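Local coordinates for virulence protein vsdE (Salmonella enterica, PDB 5LQ6) that acts as a cysteine hydrolase and virulence effector that suppresses host immune responses during infection, at residues Y155-I160 with D185-S190; N75-S80 with E162-F167; F148-E153 with F209-Y214; N57-A62 with S190-S195; S128-E133 with P194-I199. The protein carries 4 engineered substitutions. One frame throughout, in Å; residues are numbered along the deposited sequence.

Contact 1: Y155-I160 with D185-S190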
# COMPACT_ATOMS: atom_id res chain seq x y z
N TYR A 155 -9.41 11.51 0.96
CA TYR A 155 -8.93 11.53 -0.42
C TYR A 155 -10.10 11.84 -1.38
O TYR A 155 -11.14 11.23 -1.25
CB TYR A 155 -8.36 10.16 -0.75
CG TYR A 155 -7.86 9.96 -2.18
CD1 TYR A 155 -6.59 10.33 -2.56
CD2 TYR A 155 -8.70 9.39 -3.16
CE1 TYR A 155 -6.15 10.12 -3.87
CE2 TYR A 155 -8.30 9.20 -4.46
CZ TYR A 155 -7.02 9.56 -4.82
OH TYR A 155 -6.58 9.39 -6.13
N ILE A 156 -9.90 12.76 -2.33
CA ILE A 156 -10.97 13.13 -3.25
C ILE A 156 -10.95 12.17 -4.44
O ILE A 156 -10.09 12.28 -5.35
CB ILE A 156 -10.83 14.60 -3.64
CG1 ILE A 156 -10.84 15.49 -2.40
CG2 ILE A 156 -11.89 14.97 -4.68
CD1 ILE A 156 -10.35 16.88 -2.69
N ALA A 157 -11.84 11.19 -4.46
CA ALA A 157 -11.96 10.25 -5.54
C ALA A 157 -12.95 10.83 -6.57
O ALA A 157 -13.87 11.60 -6.19
CB ALA A 157 -12.42 8.93 -5.04
N PRO A 158 -12.81 10.41 -7.82
CA PRO A 158 -13.77 10.92 -8.82
C PRO A 158 -15.19 10.57 -8.48
O PRO A 158 -15.45 9.45 -8.00
CB PRO A 158 -13.31 10.25 -10.12
CG PRO A 158 -11.82 10.02 -9.88
CD PRO A 158 -11.77 9.57 -8.46
N ILE A 159 -16.06 11.54 -8.70
CA ILE A 159 -17.52 11.45 -8.45
C ILE A 159 -17.91 11.42 -6.97
O ILE A 159 -18.65 12.30 -6.50
CB ILE A 159 -18.18 10.28 -9.16
CG1 ILE A 159 -17.91 10.37 -10.67
CG2 ILE A 159 -19.71 10.33 -8.90
CD1 ILE A 159 -18.45 9.24 -11.52
N ILE A 160 -17.37 10.45 -6.24
CA ILE A 160 -17.74 10.26 -4.84
C ILE A 160 -17.17 11.30 -3.88
O ILE A 160 -17.71 11.55 -2.83
CB ILE A 160 -17.43 8.87 -4.38
CG1 ILE A 160 -15.93 8.61 -4.28
CG2 ILE A 160 -18.10 7.80 -5.25
CD1 ILE A 160 -15.63 7.29 -3.52
N ASP A 185 0.28 4.95 -6.49
CA ASP A 185 -1.17 4.70 -6.35
C ASP A 185 -1.55 3.76 -7.46
O ASP A 185 -1.94 4.22 -8.56
CB ASP A 185 -1.98 5.99 -6.31
CG ASP A 185 -3.40 5.76 -5.91
OD1 ASP A 185 -3.87 4.61 -5.98
OD2 ASP A 185 -4.05 6.74 -5.47
N SER A 186 -1.49 2.45 -7.22
CA SER A 186 -1.76 1.45 -8.25
C SER A 186 -3.22 1.46 -8.66
O SER A 186 -3.57 0.98 -9.76
CB SER A 186 -1.32 0.08 -7.84
OG SER A 186 -2.07 -0.39 -6.70
N TRP A 187 -4.08 2.00 -7.82
CA TRP A 187 -5.52 2.18 -8.15
C TRP A 187 -5.76 3.27 -9.15
O TRP A 187 -6.71 3.21 -9.98
CB TRP A 187 -6.27 2.44 -6.84
CG TRP A 187 -7.71 2.74 -6.96
CD1 TRP A 187 -8.71 1.83 -6.94
CD2 TRP A 187 -8.30 4.01 -7.11
NE1 TRP A 187 -9.92 2.47 -7.08
CE2 TRP A 187 -9.70 3.82 -7.15
CE3 TRP A 187 -7.80 5.31 -7.15
CZ2 TRP A 187 -10.59 4.89 -7.28
CZ3 TRP A 187 -8.72 6.40 -7.28
CH2 TRP A 187 -10.08 6.15 -7.37
N LYS A 188 -4.97 4.34 -9.10
CA LYS A 188 -5.17 5.54 -9.91
C LYS A 188 -4.42 5.33 -11.22
O LYS A 188 -3.29 5.80 -11.38
CB LYS A 188 -4.67 6.79 -9.15
CG LYS A 188 -4.93 8.14 -9.84
CD LYS A 188 -6.36 8.66 -9.73
CE LYS A 188 -6.43 10.04 -10.32
NZ LYS A 188 -7.80 10.64 -10.30
N THR A 189 -5.04 4.61 -12.15
CA THR A 189 -4.33 4.13 -13.31
C THR A 189 -3.97 5.26 -14.27
O THR A 189 -3.07 5.08 -15.08
CB THR A 189 -5.10 3.06 -14.03
OG1 THR A 189 -6.39 3.60 -14.29
CG2 THR A 189 -5.20 1.78 -13.20
N SER A 190 -4.57 6.43 -14.12
CA SER A 190 -4.18 7.59 -14.92
C SER A 190 -2.82 8.14 -14.50
O SER A 190 -2.16 8.85 -15.27
CB SER A 190 -5.20 8.70 -14.80
OG SER A 190 -5.41 9.15 -13.46
O HOH W 1 -3.92 9.31 -6.30
O HOH W 2 -8.57 10.72 -7.50
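Tyr155 carries this contact with its hydroxyl. CG lies anti to the backbone N (chi1 177°), which sends the ring from the strand end 155-157 across to the loop 185-190. There it meets the carboxylate of Asp185 tip to tip, with ring and carboxylate planes 59° apart. OH and OD2 stay 3.7 Å apart, and a water bridges them, 2.7 Å from Tyr155 OH and donating to Asp185 OD2. A second water joins the same hydroxyl to Ile156 O and to Lys188 NZ, the latter 2.9 Å away. Lys188 bends at chi2 (78°) and then runs straight, so that its CD passes 3.7 Å from Tyr155 OH. The loop opens with a type I turn from Asp185 to Lys188, whose amides at Trp187 and Lys188 make weak bonds to Asp185 OD1. OD2 faces its main partner, His165, with which Asp185 probably forms the Asp-His pair of a papain-like triad. Trp187, also anti at chi1, offers the edge of its six-membered ring: CH2 lies 4.0 Å from Pro158 CD, and CZ3 is 3.9 Å from Tyr155 OH. Behind them, Tyr155 stacks on the His165 ring, which Trp187 meets edge-to-face.

Contact 2: N75-S80 with E162-F167. Engineered in segment 162-167: Ser163 (natural residue Cys).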
# COMPACT_ATOMS: atom_id res chain seq x y z
N ASN A 75 -10.08 -2.59 -5.80
CA ASN A 75 -10.19 -2.03 -4.48
C ASN A 75 -8.80 -1.55 -3.97
O ASN A 75 -7.85 -2.33 -3.94
CB ASN A 75 -10.75 -3.06 -3.52
CG ASN A 75 -10.91 -2.52 -2.15
OD1 ASN A 75 -9.93 -2.46 -1.40
ND2 ASN A 75 -12.11 -2.13 -1.80
N CYS A 76 -8.74 -0.30 -3.55
CA CYS A 76 -7.44 0.31 -3.22
C CYS A 76 -6.79 -0.30 -1.99
O CYS A 76 -5.53 -0.38 -1.91
CB CYS A 76 -7.58 1.79 -3.02
SG CYS A 76 -8.60 2.34 -1.65
N VAL A 77 -7.58 -0.79 -1.04
CA VAL A 77 -7.01 -1.41 0.17
C VAL A 77 -6.35 -2.73 -0.22
O VAL A 77 -5.22 -3.03 0.18
CB VAL A 77 -8.07 -1.62 1.23
CG1 VAL A 77 -7.51 -2.42 2.40
CG2 VAL A 77 -8.62 -0.28 1.66
N LEU A 78 -7.03 -3.52 -1.05
CA LEU A 78 -6.41 -4.76 -1.49
C LEU A 78 -5.21 -4.56 -2.37
O LEU A 78 -4.15 -5.21 -2.18
CB LEU A 78 -7.46 -5.66 -2.21
CG LEU A 78 -6.97 -7.05 -2.63
CD1 LEU A 78 -6.41 -7.91 -1.50
CD2 LEU A 78 -8.10 -7.77 -3.34
N LEU A 79 -5.34 -3.64 -3.32
CA LEU A 79 -4.23 -3.34 -4.23
C LEU A 79 -2.98 -2.91 -3.49
O LEU A 79 -1.88 -3.35 -3.77
CB LEU A 79 -4.61 -2.29 -5.25
CG LEU A 79 -5.63 -2.67 -6.33
CD1 LEU A 79 -6.05 -1.45 -7.06
CD2 LEU A 79 -4.95 -3.68 -7.24
N SER A 80 -3.16 -2.00 -2.53
CA SER A 80 -2.01 -1.47 -1.82
C SER A 80 -1.33 -2.51 -0.97
O SER A 80 -0.12 -2.50 -0.81
CB SER A 80 -2.43 -0.28 -0.97
OG SER A 80 -2.98 0.77 -1.74
N GLU A 162 -14.62 13.02 -1.16
CA GLU A 162 -13.79 12.67 0.03
C GLU A 162 -14.12 11.28 0.50
O GLU A 162 -15.29 10.95 0.80
CB GLU A 162 -13.95 13.69 1.15
CG GLU A 162 -13.26 15.00 0.84
CD GLU A 162 -13.37 16.04 1.95
OE1 GLU A 162 -13.94 15.73 3.01
OE2 GLU A 162 -12.87 17.17 1.73
N SER A 163 -13.10 10.43 0.62
CA SER A 163 -13.30 9.07 0.96
C SER A 163 -11.97 8.46 1.47
O SER A 163 -10.91 9.00 1.25
CB SER A 163 -13.79 8.26 -0.24
OG SER A 163 -13.10 8.64 -1.40
N ARG A 164 -12.07 7.31 2.11
CA ARG A 164 -10.91 6.59 2.58
C ARG A 164 -10.19 6.04 1.37
O ARG A 164 -10.82 5.46 0.47
CB ARG A 164 -11.33 5.42 3.46
CG ARG A 164 -10.24 4.35 3.64
CD ARG A 164 -9.41 4.48 4.86
NE ARG A 164 -8.34 3.46 4.86
CZ ARG A 164 -8.50 2.16 5.11
NH1 ARG A 164 -9.70 1.61 5.29
NH2 ARG A 164 -7.44 1.38 5.18
N HIS A 165 -8.87 6.17 1.35
CA HIS A 165 -8.09 5.66 0.25
C HIS A 165 -6.75 5.19 0.76
O HIS A 165 -6.07 5.94 1.46
CB HIS A 165 -7.91 6.74 -0.78
CG HIS A 165 -7.23 6.30 -2.03
ND1 HIS A 165 -7.63 5.22 -2.77
CD2 HIS A 165 -6.17 6.83 -2.69
CE1 HIS A 165 -6.87 5.13 -3.86
NE2 HIS A 165 -5.98 6.08 -3.82
N ASP A 166 -6.35 3.99 0.36
CA ASP A 166 -5.01 3.48 0.61
C ASP A 166 -4.17 3.54 -0.65
O ASP A 166 -4.66 3.38 -1.74
CB ASP A 166 -5.02 2.03 1.09
CG ASP A 166 -5.33 1.85 2.57
OD1 ASP A 166 -5.83 2.80 3.20
OD2 ASP A 166 -5.08 0.74 3.08
N PHE A 167 -2.88 3.79 -0.45
CA PHE A 167 -1.88 3.81 -1.51
C PHE A 167 -0.52 3.49 -0.88
O PHE A 167 -0.46 3.06 0.26
CB PHE A 167 -1.93 5.11 -2.32
CG PHE A 167 -1.82 6.37 -1.50
CD1 PHE A 167 -2.92 6.84 -0.82
CD2 PHE A 167 -0.62 7.06 -1.38
CE1 PHE A 167 -2.84 8.01 -0.08
CE2 PHE A 167 -0.54 8.22 -0.63
CZ PHE A 167 -1.64 8.67 0.03
O HOH W 3 -3.89 -1.54 2.27
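The first turn of helix 76-80 runs nearly along strand 163-167, their directions only 15° apart and their axes 6.9 Å from each other at closest approach. Asn75 precedes the helix in an Asx motif, its OD1 accepting from Leu78 N on an in-plane lone pair. One residue on, Cys76 opens the helix with SG in the crowded position between backbone N and carbonyl carbon (chi1 64°), facing the strand. Asp166 N donates to SG over 3.4 Å in an almost straight bond (169°). SG also lies 3.2 Å from His165 ND1, the imidazole swinging back although its CB points away from the helix. A turn later, Ser80 OG donates to Cys76 O from above the carbonyl plane, 2.8 Å away. On the other flank, Val77 CG2 rests over one face of the Arg164 guanidinium, 4.1 Å from NH2. Arg164 NH2 in turn forms a salt bridge of 2.9 Å with Asp166 OD1, an oxygen also gripped by Ser151, while OD2 pairs with Arg212 and takes a water shared with Val77 O. A cysteine at a helix start beside a strand histidine is the hallmark of papain-like enzymes. Here the N-terminal end of the helix and the Asp166 N-H would probably favour a thiolate on Cys76, and His165, bonded to Asp185, would be its probable proton acceptor.

Contact 3: F148-E153 with F209-Y214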
# COMPACT_ATOMS: atom_id res chain seq x y z
N PHE A 148 6.04 1.50 2.57
CA PHE A 148 4.94 1.81 3.46
C PHE A 148 3.61 1.78 2.74
O PHE A 148 3.55 2.00 1.53
CB PHE A 148 5.11 3.19 4.10
CG PHE A 148 6.45 3.39 4.79
CD1 PHE A 148 7.56 3.78 4.06
CD2 PHE A 148 6.57 3.06 6.13
CE1 PHE A 148 8.79 3.90 4.68
CE2 PHE A 148 7.82 3.20 6.75
CZ PHE A 148 8.89 3.61 5.98
N ILE A 149 2.54 1.54 3.49
CA ILE A 149 1.18 1.71 3.02
C ILE A 149 0.63 2.98 3.68
O ILE A 149 0.78 3.14 4.90
CB ILE A 149 0.23 0.54 3.31
CG1 ILE A 149 0.79 -0.77 2.75
CG2 ILE A 149 -1.15 0.79 2.75
CD1 ILE A 149 0.01 -2.03 3.20
N ILE A 150 0.02 3.84 2.88
CA ILE A 150 -0.56 5.09 3.40
C ILE A 150 -2.04 4.96 3.39
O ILE A 150 -2.63 4.51 2.38
CB ILE A 150 -0.16 6.29 2.55
CG1 ILE A 150 1.32 6.25 2.16
CG2 ILE A 150 -0.56 7.60 3.23
CD1 ILE A 150 2.26 6.30 3.29
N SER A 151 -2.72 5.34 4.46
CA SER A 151 -4.19 5.40 4.52
C SER A 151 -4.59 6.84 4.74
O SER A 151 -4.12 7.49 5.70
CB SER A 151 -4.70 4.53 5.68
OG SER A 151 -4.42 3.19 5.50
N ALA A 152 -5.39 7.37 3.82
CA ALA A 152 -5.88 8.74 3.89
C ALA A 152 -7.36 8.72 4.17
O ALA A 152 -8.12 7.93 3.63
CB ALA A 152 -5.59 9.45 2.63
N GLU A 153 -7.80 9.62 5.04
CA GLU A 153 -9.21 9.70 5.31
C GLU A 153 -10.07 10.46 4.34
O GLU A 153 -11.23 10.13 4.16
CB GLU A 153 -9.43 10.23 6.73
CG GLU A 153 -9.16 9.13 7.75
CD GLU A 153 -10.38 8.30 8.10
OE1 GLU A 153 -11.20 8.00 7.19
OE2 GLU A 153 -10.50 7.96 9.31
N PHE A 209 -3.90 11.17 7.92
CA PHE A 209 -3.14 10.18 7.22
C PHE A 209 -2.52 9.23 8.24
O PHE A 209 -2.13 9.63 9.33
CB PHE A 209 -2.01 10.85 6.45
CG PHE A 209 -2.48 11.79 5.37
CD1 PHE A 209 -2.89 13.05 5.70
CD2 PHE A 209 -2.52 11.39 4.04
CE1 PHE A 209 -3.33 13.95 4.75
CE2 PHE A 209 -2.95 12.31 3.05
CZ PHE A 209 -3.38 13.56 3.44
N TYR A 210 -2.34 7.97 7.85
CA TYR A 210 -1.66 6.98 8.67
C TYR A 210 -0.73 6.19 7.80
O TYR A 210 -1.01 6.01 6.65
CB TYR A 210 -2.65 5.99 9.28
CG TYR A 210 -3.65 6.61 10.20
CD1 TYR A 210 -4.78 7.21 9.71
CD2 TYR A 210 -3.41 6.66 11.53
CE1 TYR A 210 -5.71 7.83 10.54
CE2 TYR A 210 -4.34 7.26 12.40
CZ TYR A 210 -5.46 7.85 11.88
OH TYR A 210 -6.36 8.44 12.75
N VAL A 211 0.41 5.78 8.37
CA VAL A 211 1.41 5.00 7.68
C VAL A 211 1.53 3.66 8.38
O VAL A 211 1.55 3.62 9.60
CB VAL A 211 2.76 5.74 7.73
CG1 VAL A 211 3.83 5.04 6.91
CG2 VAL A 211 2.58 7.20 7.25
N ARG A 212 1.58 2.56 7.64
CA ARG A 212 1.82 1.25 8.23
C ARG A 212 2.77 0.46 7.34
O ARG A 212 2.95 0.78 6.16
CB ARG A 212 0.54 0.49 8.50
CG ARG A 212 -0.21 -0.02 7.30
CD ARG A 212 -1.62 -0.51 7.74
NE ARG A 212 -2.22 -1.49 6.83
CZ ARG A 212 -2.87 -1.20 5.70
NH1 ARG A 212 -3.09 0.03 5.31
NH2 ARG A 212 -3.37 -2.19 4.97
N ALA A 213 3.37 -0.57 7.89
CA ALA A 213 4.32 -1.38 7.17
C ALA A 213 4.50 -2.74 7.79
O ALA A 213 4.39 -2.88 9.03
CB ALA A 213 5.63 -0.69 7.07
N TYR A 214 4.77 -3.71 6.95
CA TYR A 214 5.02 -5.08 7.37
C TYR A 214 6.44 -5.21 7.84
O TYR A 214 7.33 -4.79 7.14
CB TYR A 214 4.78 -6.03 6.17
CG TYR A 214 5.06 -7.49 6.43
CD1 TYR A 214 4.42 -8.17 7.46
CD2 TYR A 214 5.93 -8.19 5.61
CE1 TYR A 214 4.66 -9.53 7.67
CE2 TYR A 214 6.18 -9.54 5.82
CZ TYR A 214 5.55 -10.19 6.86
OH TYR A 214 5.84 -11.54 7.06
O HOH W 4 -1.87 2.62 6.35
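Strands 148-152 and 209-212 form a regular antiparallel ladder, with axes 4.7 Å apart. Ile149 with Arg212 and Ser151 with Tyr210 are the hydrogen-bonded pairs, each closed by two backbone bonds; the straightest, Ile149 N to Arg212 O, spans 2.8 Å at 175°. The face bearing Ile150, Ala152, Phe209 and Val211 is apolar and closely packed. Ile150 and Val211 lie side by side and point the same way, while Ala152 CB sits 3.9 Å from Phe209 CD2. Near the start of strand 147-157, Phe148 crosses Val211 obliquely, its CD2 3.5 Å from CG1. The opposite face is polar and takes in a water; its looser part is at Tyr210, which is partly exposed. Arg212 starts from the crowded chi1 position (70°) and then extends, laying its guanidinium over Ile149, whose CD1 stands above one face, 3.9 Å from CZ. A water in the plane of that group accepts from Arg212 NH1 (3.0 Å) and donates to Ser151 OG (2.7 Å) and Ile149 O. Besides Asp166, the charge has Asp112 as a salt-bridge partner. Strand 209-212 is the outermost of the four-stranded sheet within this chain, and on its other side strand 147-157 pairs with 163-172. Helix 129-143 covers the apolar face through Val132 and Ile136, whereas helix 76-89 meets Ile149 on the other through Ser80 and His84.

Contact 4: N57-A62 with S190-S195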
# COMPACT_ATOMS: atom_id res chain seq x y z
N ASN A 57 11.33 -0.03 -11.78
CA ASN A 57 10.88 -1.25 -11.09
C ASN A 57 9.53 -1.03 -10.45
O ASN A 57 8.61 -1.86 -10.57
CB ASN A 57 11.85 -1.75 -10.00
CG ASN A 57 13.20 -2.25 -10.51
OD1 ASN A 57 14.18 -2.16 -9.76
ND2 ASN A 57 13.25 -2.81 -11.70
N LEU A 58 9.42 0.06 -9.70
CA LEU A 58 8.16 0.35 -9.03
C LEU A 58 6.99 0.54 -9.98
O LEU A 58 5.88 0.17 -9.67
CB LEU A 58 8.28 1.60 -8.12
CG LEU A 58 9.19 1.51 -6.95
CD1 LEU A 58 9.15 2.91 -6.29
CD2 LEU A 58 8.73 0.45 -5.97
N LYS A 59 7.23 1.16 -11.13
CA LYS A 59 6.18 1.30 -12.10
C LYS A 59 5.69 -0.07 -12.54
O LYS A 59 4.49 -0.32 -12.64
CB LYS A 59 6.68 2.07 -13.34
CG LYS A 59 5.59 2.48 -14.29
CD LYS A 59 6.15 3.13 -15.55
CE LYS A 59 7.32 4.07 -15.24
NZ LYS A 59 7.83 4.71 -16.50
N GLN A 60 6.63 -0.97 -12.85
CA GLN A 60 6.22 -2.29 -13.31
C GLN A 60 5.47 -3.07 -12.21
O GLN A 60 4.50 -3.75 -12.49
CB GLN A 60 7.43 -3.08 -13.79
CG GLN A 60 8.33 -2.43 -14.86
CD GLN A 60 7.66 -1.43 -15.82
OE1 GLN A 60 6.62 -1.71 -16.47
NE2 GLN A 60 8.27 -0.26 -15.94
N MET A 61 5.91 -2.91 -10.97
CA MET A 61 5.24 -3.58 -9.84
C MET A 61 3.83 -3.04 -9.62
O MET A 61 2.89 -3.79 -9.34
CB MET A 61 6.09 -3.42 -8.57
CG MET A 61 7.39 -4.18 -8.69
SD MET A 61 8.40 -4.25 -7.22
CE MET A 61 7.61 -5.65 -6.39
N ALA A 62 3.66 -1.73 -9.76
CA ALA A 62 2.33 -1.12 -9.62
C ALA A 62 1.39 -1.54 -10.72
O ALA A 62 0.22 -1.76 -10.50
CB ALA A 62 2.43 0.38 -9.58
N SER A 190 -4.57 6.43 -14.12
CA SER A 190 -4.18 7.59 -14.92
C SER A 190 -2.82 8.14 -14.50
O SER A 190 -2.16 8.85 -15.27
CB SER A 190 -5.20 8.70 -14.80
OG SER A 190 -5.41 9.15 -13.46
N ASN A 191 -2.35 7.84 -13.29
CA ASN A 191 -1.09 8.39 -12.79
C ASN A 191 -0.62 7.56 -11.57
O ASN A 191 -0.82 7.96 -10.44
CB ASN A 191 -1.24 9.86 -12.44
CG ASN A 191 0.03 10.59 -12.12
OD1 ASN A 191 1.12 10.14 -12.48
ND2 ASN A 191 -0.07 11.70 -11.45
N ILE A 192 -0.04 6.42 -11.85
CA ILE A 192 0.27 5.46 -10.79
C ILE A 192 1.50 5.90 -9.98
O ILE A 192 1.66 5.41 -8.84
CB ILE A 192 0.42 4.04 -11.30
CG1 ILE A 192 1.55 3.94 -12.31
CG2 ILE A 192 -0.90 3.54 -11.87
CD1 ILE A 192 1.86 2.52 -12.75
N LEU A 193 2.34 6.77 -10.51
CA LEU A 193 3.48 7.32 -9.80
C LEU A 193 3.36 8.82 -9.71
O LEU A 193 4.09 9.57 -10.42
CB LEU A 193 4.82 6.93 -10.41
CG LEU A 193 5.50 5.66 -9.91
CD1 LEU A 193 4.72 4.42 -9.79
CD2 LEU A 193 6.76 5.44 -10.78
N PRO A 194 2.44 9.33 -8.87
CA PRO A 194 2.25 10.79 -8.75
C PRO A 194 3.41 11.44 -8.05
O PRO A 194 4.01 10.84 -7.15
CB PRO A 194 0.96 10.90 -7.98
CG PRO A 194 0.98 9.66 -7.12
CD PRO A 194 1.52 8.59 -7.99
N SER A 195 3.68 12.69 -8.38
CA SER A 195 4.57 13.50 -7.59
C SER A 195 3.86 13.96 -6.35
O SER A 195 2.65 13.85 -6.26
CB SER A 195 5.04 14.73 -8.35
OG SER A 195 3.93 15.60 -8.60
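No aromatic ring or guanidinium enters this contact; its flat groups are peptide units of helix 57-62, and what they meet is aliphatic. The carbonyl oxygen of Lys59 has Ile192 CD1 3.9 Å away, and that of Leu58 lies farther off, 4.4 Å from Leu193 CD1. Ile192 makes the nearest side-chain approach. Its CG1 takes the crowded position between backbone N and carbonyl carbon (chi1 60°), and chi2 of 173° then stretches CD1 straight to the helix. That single methyl lies 3.9 Å from Ala62 CB and 4.0 Å from Lys59 CG, so it touches two residues a turn apart. Lys59 crosses Ile192 at about a right angle, using the apolar base of its chain; a bend at chi3 (-40°) carries the amine away. Leu193 comes in beside it, CD1 standing 4.1 Å from Lys59 CA. Ile184 touches Leu58, Ala62 and Leu193, so helix 55-65 and the loop before helix 196-200 both pack against the outer strand 180-184 and against each other. No hydrogen bond spans the two segments, which implies adhesion by burial of methyl and methylene groups; the loop gains a polar tie elsewhere, through the backbone bond between Ile192 and Asp185.

Contact 5: S128-E133 with P194-I199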
# COMPACT_ATOMS: atom_id res chain seq x y z
N SER A 128 -0.91 15.86 7.02
CA SER A 128 -0.71 16.27 5.66
C SER A 128 0.16 15.25 4.95
O SER A 128 0.94 14.52 5.57
CB SER A 128 -0.07 17.69 5.56
OG SER A 128 1.24 17.61 6.02
N ILE A 129 0.04 15.21 3.63
CA ILE A 129 0.92 14.36 2.83
C ILE A 129 2.37 14.80 2.93
O ILE A 129 3.28 14.02 2.91
CB ILE A 129 0.33 14.24 1.40
CG1 ILE A 129 0.94 13.03 0.65
CG2 ILE A 129 0.54 15.50 0.66
CD1 ILE A 129 0.50 11.73 1.20
N ASP A 130 2.60 16.10 3.15
CA ASP A 130 3.94 16.59 3.40
C ASP A 130 4.55 16.01 4.64
O ASP A 130 5.73 15.66 4.72
CB ASP A 130 3.91 18.14 3.51
CG ASP A 130 3.14 18.78 2.37
OD1 ASP A 130 1.84 18.76 2.39
OD2 ASP A 130 3.86 19.20 1.45
N GLU A 131 3.73 15.91 5.68
CA GLU A 131 4.18 15.31 6.93
C GLU A 131 4.40 13.81 6.80
O GLU A 131 5.31 13.25 7.43
CB GLU A 131 3.20 15.67 7.99
CG GLU A 131 3.38 17.14 8.36
CD GLU A 131 2.30 17.67 9.26
OE1 GLU A 131 1.25 18.02 8.70
OE2 GLU A 131 2.54 17.78 10.51
N VAL A 132 3.56 13.15 6.02
CA VAL A 132 3.80 11.75 5.66
C VAL A 132 5.17 11.59 5.02
O VAL A 132 5.95 10.70 5.42
CB VAL A 132 2.72 11.23 4.73
CG1 VAL A 132 3.10 9.85 4.18
CG2 VAL A 132 1.36 11.14 5.43
N GLU A 133 5.49 12.44 4.04
CA GLU A 133 6.81 12.34 3.39
C GLU A 133 7.94 12.50 4.40
O GLU A 133 8.89 11.75 4.40
CB GLU A 133 6.91 13.38 2.27
CG GLU A 133 8.23 13.38 1.54
CD GLU A 133 8.41 14.58 0.62
OE1 GLU A 133 8.17 15.72 1.06
OE2 GLU A 133 8.78 14.37 -0.55
N PRO A 194 2.44 9.33 -8.87
CA PRO A 194 2.25 10.79 -8.75
C PRO A 194 3.41 11.44 -8.05
O PRO A 194 4.01 10.84 -7.15
CB PRO A 194 0.96 10.90 -7.98
CG PRO A 194 0.98 9.66 -7.12
CD PRO A 194 1.52 8.59 -7.99
N SER A 195 3.68 12.69 -8.38
CA SER A 195 4.57 13.50 -7.59
C SER A 195 3.86 13.96 -6.35
O SER A 195 2.65 13.85 -6.26
CB SER A 195 5.04 14.73 -8.35
OG SER A 195 3.93 15.60 -8.60
N LEU A 196 4.61 14.49 -5.38
CA LEU A 196 3.98 15.06 -4.20
C LEU A 196 2.96 16.14 -4.59
O LEU A 196 1.84 16.16 -4.09
CB LEU A 196 5.06 15.64 -3.28
CG LEU A 196 4.48 16.31 -2.02
CD1 LEU A 196 3.88 15.30 -1.08
CD2 LEU A 196 5.60 17.06 -1.29
N GLN A 197 3.35 17.02 -5.48
CA GLN A 197 2.44 18.11 -5.93
C GLN A 197 1.18 17.52 -6.50
O GLN A 197 0.06 17.99 -6.25
CB GLN A 197 3.19 18.99 -6.94
CG GLN A 197 2.37 20.07 -7.65
CD GLN A 197 3.26 21.03 -8.45
OE1 GLN A 197 3.29 21.02 -9.68
NE2 GLN A 197 4.02 21.85 -7.74
N GLU A 198 1.29 16.46 -7.31
CA GLU A 198 0.13 15.89 -7.97
C GLU A 198 -0.77 15.23 -6.95
O GLU A 198 -1.99 15.41 -7.00
CB GLU A 198 0.59 14.85 -9.02
CG GLU A 198 1.06 15.54 -10.28
CD GLU A 198 1.87 14.67 -11.18
OE1 GLU A 198 2.20 13.51 -10.84
OE2 GLU A 198 2.21 15.13 -12.28
N ILE A 199 -0.23 14.43 -6.03
CA ILE A 199 -1.09 13.74 -5.10
C ILE A 199 -1.78 14.71 -4.13
O ILE A 199 -2.91 14.46 -3.70
CB ILE A 199 -0.32 12.58 -4.43
CG1 ILE A 199 -1.32 11.50 -3.99
CG2 ILE A 199 0.59 13.11 -3.36
CD1 ILE A 199 -0.66 10.26 -3.44
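Leu196 is the centre of the first shell, its two methyls meeting different company. CD1 lies 3.8 Å from Ile129 CG2, the two side chains sliding past each other in opposite directions. CD2 turns instead to carboxylates crossing it at about right angles, Glu133 OE1 at 3.7 Å and Asp130 OD2 at 3.9 Å. One turn on, Ile199 CG2 stands 4.0 Å from Ile129 CG1, from a side chain set almost square to it. Both helices meet near their starts, and each start is capped. Ser195 and Glu198 form a capping box: Ser195 OG accepts from Glu198 N (3.1 Å), and Glu198 OE1 accepts from Ser195 N, met from above the carboxylate plane. Ser128 OG likewise takes Glu131 N (3.0 Å) and donates to the anti lone pair of Glu131 OE1. Farther out, Lys200 forms a salt bridge with Asp130 OD1, and the side chains of Phe183, Phe209 and Phe167 line the sheet beneath Ile129.

In the fold
Contacts 1 and 2, with centres about 9 Å apart, together hold the probable triad: the bond of 2.6 Å between Asp185 OD2 and His165 NE2 joins them, Cys76 completing the set. Contact 3, on strand 147-157 like contact 1, joins contact 2 through Ser151 OG, 2.7 Å from Asp166 OD1. Contact 4 adjoins Asp185, whose backbone N is 2.8 Å from Ile192 O, and hands the loop on to contact 5, where Asn191 ND2 lies 3.0 Å from Glu198 OE1. Contact 5 returns to the sheet: Ile199 CD1 is 3.5 Å from Phe167 CE2 of contact 2, and Val132 CG2 is 3.5 Å from Phe209 CB of contact 3. Contacts 3 and 4, centres about 17 Å apart, do not touch.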